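Local coordinates for protein ATP-dependent DNA helicase (Mycobacterium smegmatis, PDB 5V9X) that probably uses ATP hydrolysis to move 3'-to-5' along a single DNA strand and unwind RNA:DNA duplexes, at residues T732-G737 against A868-G873. Numbering follows the deposited sequence.
Sequences TASDDG and ASLLFG. With nucleotides of chain B.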
ATOM      1  N   THR A 732      -6.152 -20.358  13.695  1.00 68.16           N
ATOM      2  CA  THR A 732      -5.829 -19.681  12.446  1.00 67.78           C
ATOM      3  C   THR A 732      -6.843 -18.571  12.194  1.00 64.71           C
ATOM      4  O   THR A 732      -8.053 -18.794  12.288  1.00 62.43           O
ATOM      5  CB  THR A 732      -5.822 -20.670  11.278  1.00 66.43           C
ATOM      6  OG1 THR A 732      -4.942 -21.762  11.574  1.00 66.18           O
ATOM      7  CG2 THR A 732      -5.353 -19.986  10.003  1.00 65.12           C
ATOM      8  N   ALA A 733      -6.342 -17.380  11.878  1.00 61.93           N
ATOM      9  CA  ALA A 733      -7.171 -16.202  11.674  1.00 56.34           C
ATOM     10  C   ALA A 733      -7.003 -15.683  10.254  1.00 57.75           C
ATOM     11  O   ALA A 733      -5.908 -15.743   9.684  1.00 58.45           O
ATOM     12  CB  ALA A 733      -6.821 -15.101  12.679  1.00 57.53           C
ATOM     13  N   SER A 734      -8.093 -15.172   9.688  1.00 57.11           N
ATOM     14  CA  SER A 734      -8.090 -14.643   8.330  1.00 53.83           C
ATOM     15  C   SER A 734      -9.035 -13.448   8.277  1.00 53.79           C
ATOM     16  O   SER A 734      -9.584 -13.020   9.297  1.00 58.35           O
ATOM     17  CB  SER A 734      -8.478 -15.730   7.320  1.00 50.35           C
ATOM     18  OG  SER A 734      -9.784 -16.216   7.573  1.00 52.11           O
ATOM     19  N   ASP A 735      -9.224 -12.900   7.073  1.00 53.42           N
ATOM     20  CA  ASP A 735     -10.130 -11.768   6.905  1.00 54.22           C
ATOM     21  C   ASP A 735     -11.567 -12.146   7.248  1.00 54.47           C
ATOM     22  O   ASP A 735     -12.317 -11.330   7.795  1.00 49.11           O
ATOM     23  CB  ASP A 735     -10.058 -11.234   5.470  1.00 55.20           C
ATOM     24  CG  ASP A 735      -8.889 -10.291   5.248  1.00 58.70           C
ATOM     25  OD1 ASP A 735      -8.485  -9.603   6.208  1.00 58.34           O
ATOM     26  OD2 ASP A 735      -8.379 -10.231   4.108  1.00 60.55           O
ATOM     27  N   ASP A 736     -11.971 -13.377   6.934  1.00 58.45           N
ATOM     28  CA  ASP A 736     -13.371 -13.776   7.015  1.00 58.75           C
ATOM     29  C   ASP A 736     -13.639 -14.794   8.120  1.00 60.04           C
ATOM     30  O   ASP A 736     -14.559 -15.608   8.004  1.00 59.54           O
ATOM     31  CB  ASP A 736     -13.851 -14.316   5.670  1.00 62.73           C
ATOM     32  CG  ASP A 736     -14.014 -13.223   4.633  1.00 71.77           C
ATOM     33  OD1 ASP A 736     -13.441 -12.132   4.829  1.00 75.01           O
ATOM     34  OD2 ASP A 736     -14.726 -13.447   3.630  1.00 78.38           O
ATOM     35  N   GLY A 737     -12.859 -14.764   9.194  1.00 60.25           N
ATOM     36  CA  GLY A 737     -13.197 -15.535  10.367  1.00 54.79           C
ATOM     37  C   GLY A 737     -11.973 -16.107  11.047  1.00 54.63           C
ATOM     38  O   GLY A 737     -10.837 -15.733  10.758  1.00 59.07           O
ATOM     39  N   ALA A 868     -15.785 -23.842   3.806  1.00 62.20           N
ATOM     40  CA  ALA A 868     -14.906 -24.456   2.816  1.00 58.93           C
ATOM     41  C   ALA A 868     -13.892 -23.454   2.283  1.00 59.63           C
ATOM     42  O   ALA A 868     -12.727 -23.800   2.055  1.00 62.80           O
ATOM     43  CB  ALA A 868     -15.733 -25.039   1.670  1.00 52.12           C
ATOM     44  N   SER A 869     -14.314 -22.204   2.084  1.00 57.09           N
ATOM     45  CA  SER A 869     -13.403 -21.184   1.574  1.00 54.70           C
ATOM     46  C   SER A 869     -12.291 -20.884   2.572  1.00 57.30           C
ATOM     47  O   SER A 869     -11.123 -20.740   2.187  1.00 59.90           O
ATOM     48  CB  SER A 869     -14.185 -19.914   1.238  1.00 51.30           C
ATOM     49  OG  SER A 869     -13.347 -18.925   0.667  1.00 49.65           O
ATOM     50  N   LEU A 870     -12.633 -20.788   3.861  1.00 55.24           N
ATOM     51  CA  LEU A 870     -11.626 -20.518   4.882  1.00 56.89           C
ATOM     52  C   LEU A 870     -10.611 -21.650   4.965  1.00 64.95           C
ATOM     53  O   LEU A 870      -9.419 -21.412   5.193  1.00 67.24           O
ATOM     54  CB  LEU A 870     -12.297 -20.299   6.238  1.00 58.23           C
ATOM     55  CG  LEU A 870     -13.158 -19.044   6.363  1.00 60.33           C
ATOM     56  CD1 LEU A 870     -13.797 -18.971   7.737  1.00 59.96           C
ATOM     57  CD2 LEU A 870     -12.330 -17.798   6.089  1.00 59.60           C
ATOM     58  N   LEU A 871     -11.065 -22.888   4.797  1.00 73.51           N
ATOM     59  CA  LEU A 871     -10.139 -23.998   4.637  1.00 83.15           C
ATOM     60  C   LEU A 871      -9.445 -23.869   3.286  1.00101.26           C
ATOM     61  O   LEU A 871     -10.070 -23.475   2.299  1.00101.34           O
ATOM     62  CB  LEU A 871     -10.879 -25.329   4.747  1.00 75.43           C
ATOM     63  CG  LEU A 871     -11.782 -25.441   5.981  1.00 67.65           C
ATOM     64  CD1 LEU A 871     -12.671 -26.673   5.916  1.00 65.48           C
ATOM     65  CD2 LEU A 871     -10.963 -25.436   7.263  1.00 67.71           C
ATOM     66  N   PHE A 872      -8.150 -24.197   3.256  1.00116.70           N
ATOM     67  CA  PHE A 872      -7.263 -23.881   2.133  1.00119.29           C
ATOM     68  C   PHE A 872      -7.951 -24.066   0.784  1.00118.28           C
ATOM     69  O   PHE A 872      -8.637 -25.064   0.553  1.00120.90           O
ATOM     70  CB  PHE A 872      -6.002 -24.757   2.205  1.00122.70           C
ATOM     71  CG  PHE A 872      -6.230 -26.188   1.815  1.00129.06           C
ATOM     72  CD1 PHE A 872      -6.675 -27.109   2.747  1.00130.57           C
ATOM     73  CD2 PHE A 872      -5.995 -26.615   0.516  1.00132.03           C
ATOM     74  CE1 PHE A 872      -6.884 -28.429   2.392  1.00132.68           C
ATOM     75  CE2 PHE A 872      -6.206 -27.931   0.154  1.00133.67           C
ATOM     76  CZ  PHE A 872      -6.650 -28.841   1.094  1.00133.96           C
ATOM     77  N   GLY A 873      -7.774 -23.086  -0.096  1.00105.27           N
ATOM     78  CA  GLY A 873      -8.417 -23.109  -1.399  1.00 87.89           C
ATOM     79  C   GLY A 873      -7.449 -22.931  -2.549  1.00 81.22           C
ATOM     80  O   GLY A 873      -7.478 -23.696  -3.511  1.00 80.11           O
TER
ATOM     81  P    DC B   3      -8.589 -23.016  -8.967  1.00106.68           P
ATOM     82  OP1  DC B   3      -9.242 -22.509 -10.193  1.00102.70           O
ATOM     83  OP2  DC B   3      -7.377 -23.858  -9.072  1.00107.07           O
ATOM     84  O5'  DC B   3      -8.261 -21.754  -8.036  1.00 94.28           O
ATOM     85  C5'  DC B   3      -7.741 -20.562  -8.629  1.00 85.21           C
ATOM     86  C4'  DC B   3      -7.122 -19.635  -7.591  1.00 81.83           C
ATOM     87  O4'  DC B   3      -8.098 -19.316  -6.563  1.00 85.04           O
ATOM     88  C3'  DC B   3      -5.892 -20.182  -6.861  1.00 84.37           C
ATOM     89  O3'  DC B   3      -4.912 -19.153  -6.728  1.00 86.79           O
ATOM     90  C2'  DC B   3      -6.459 -20.582  -5.499  1.00 86.74           C
ATOM     91  C1'  DC B   3      -7.514 -19.509  -5.295  1.00 85.33           C
ATOM     92  N1   DC B   3      -8.587 -19.890  -4.334  1.00 81.27           N
ATOM     93  C2   DC B   3      -8.617 -19.310  -3.060  1.00 87.87           C
ATOM     94  O2   DC B   3      -7.745 -18.489  -2.748  1.00 79.29           O
ATOM     95  N3   DC B   3      -9.603 -19.666  -2.200  1.00 87.58           N
ATOM     96  C4   DC B   3     -10.526 -20.555  -2.573  1.00 91.26           C
ATOM     97  N4   DC B   3     -11.478 -20.876  -1.691  1.00105.65           N
ATOM     98  C5   DC B   3     -10.510 -21.156  -3.867  1.00 89.94           C
ATOM     99  C6   DC B   3      -9.536 -20.795  -4.706  1.00 84.97           C
ATOM    100  P    DA B   2     -11.549 -29.801  -8.723  1.00164.94           P
ATOM    101  OP1  DA B   2     -12.289 -29.652  -9.996  1.00166.23           O
ATOM    102  OP2  DA B   2     -10.206 -30.423  -8.722  1.00162.18           O
ATOM    103  O5'  DA B   2     -11.436 -28.367  -8.016  1.00160.16           O
ATOM    104  C5'  DA B   2     -10.295 -27.539  -8.252  1.00151.86           C
ATOM    105  C4'  DA B   2     -10.625 -26.076  -8.000  1.00146.97           C
ATOM    106  O4'  DA B   2     -11.468 -25.967  -6.824  1.00153.42           O
ATOM    107  C3'  DA B   2      -9.421 -25.180  -7.719  1.00138.42           C
ATOM    108  O3'  DA B   2      -9.693 -23.848  -8.147  1.00131.27           O
ATOM    109  C2'  DA B   2      -9.327 -25.253  -6.204  1.00142.68           C
ATOM    110  C1'  DA B   2     -10.801 -25.211  -5.834  1.00153.12           C
ATOM    111  N9   DA B   2     -11.090 -25.791  -4.529  1.00164.73           N
ATOM    112  C8   DA B   2     -10.715 -27.022  -4.071  1.00168.01           C
ATOM    113  N7   DA B   2     -11.117 -27.277  -2.849  1.00171.95           N
ATOM    114  C5   DA B   2     -11.805 -26.132  -2.480  1.00173.12           C
ATOM    115  C6   DA B   2     -12.478 -25.768  -1.297  1.00175.47           C
ATOM    116  N6   DA B   2     -12.566 -26.563  -0.226  1.00178.64           N
ATOM    117  N1   DA B   2     -13.058 -24.550  -1.258  1.00175.07           N
ATOM    118  C2   DA B   2     -12.968 -23.756  -2.333  1.00170.56           C
ATOM    119  N3   DA B   2     -12.364 -23.989  -3.497  1.00167.85           N
ATOM    120  C4   DA B   2     -11.797 -25.206  -3.505  1.00169.40           C
ATOM    121  P    DT B   5       1.575 -20.606  -4.778  1.00116.39           P
ATOM    122  OP1  DT B   5       1.487 -20.483  -6.249  1.00114.90           O
ATOM    123  OP2  DT B   5       2.854 -21.002  -4.146  1.00116.71           O
ATOM    124  O5'  DT B   5       1.123 -19.222  -4.118  1.00121.63           O
ATOM    125  C5'  DT B   5       1.369 -18.983  -2.739  1.00128.29           C
ATOM    126  C4'  DT B   5       0.585 -17.780  -2.249  1.00131.40           C
ATOM    127  O4'  DT B   5      -0.815 -18.138  -2.115  1.00136.31           O
ATOM    128  C3'  DT B   5       1.013 -17.255  -0.886  1.00132.95           C
ATOM    129  O3'  DT B   5       0.830 -15.862  -0.822  1.00131.65           O
ATOM    130  C2'  DT B   5       0.070 -17.974   0.063  1.00137.26           C
ATOM    131  C1'  DT B   5      -1.206 -18.084  -0.756  1.00138.92           C
ATOM    132  N1   DT B   5      -1.985 -19.312  -0.435  1.00142.59           N
ATOM    133  C2   DT B   5      -3.217 -19.193   0.166  1.00145.08           C
ATOM    134  O2   DT B   5      -3.725 -18.120   0.445  1.00142.49           O
ATOM    135  N3   DT B   5      -3.844 -20.383   0.426  1.00150.82           N
ATOM    136  C4   DT B   5      -3.368 -21.654   0.156  1.00152.08           C
ATOM    137  O4   DT B   5      -4.008 -22.666   0.428  1.00156.28           O
ATOM    138  C5   DT B   5      -2.067 -21.707  -0.470  1.00147.32           C
ATOM    139  C7   DT B   5      -1.446 -23.029  -0.811  1.00147.02           C
ATOM    140  C6   DT B   5      -1.445 -20.548  -0.728  1.00143.68           C
TER
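Leu870, on the last turn of helix 865-870, lays its forked end over the beta turn that runs from Ser734 to Gly737. One branch, CD2, reaches Ser734 OG at 3.3 Å and also lies 3.8 Å from Asp736 CB. The other, CD1, rests 3.5 Å from Asp736 O and just touches Gly737. Leu870 CG stands beside its backbone N (chi1 -67°); chi2 178° extends the chain to CD1, while CD2 branches off toward Ser734.

The meeting is thus one leucine against a type I turn, whose own bonds hold it in shape: Ser734 N donates to Gly737 O over 3.0 Å, and Ser734 OG adds a weak bond to the same carbonyl. Of the Asp736 side chain, CB meets the leucine; its carboxylate is salt-bridged to Arg625. Gly737 has a positive phi of 143°, a backbone shape favoured by glycine.

The end of the helix and the residues after it border the DNA. Ala868 O lies 3.4 Å from N1 of DA2 of chain B, and Gly873 CA comes within 3.5 Å of C4 of DC3 of chain B. Phe872 CB approaches O4 of DT5 of chain B at 3.4 Å. The contact therefore joins the turn of the beta hairpin made by strands 732-734 and 737-742, at the margin of a mixed sheet, to the C-terminal end of helix 865-870, which borders the bound single strand of this Lhr helicase.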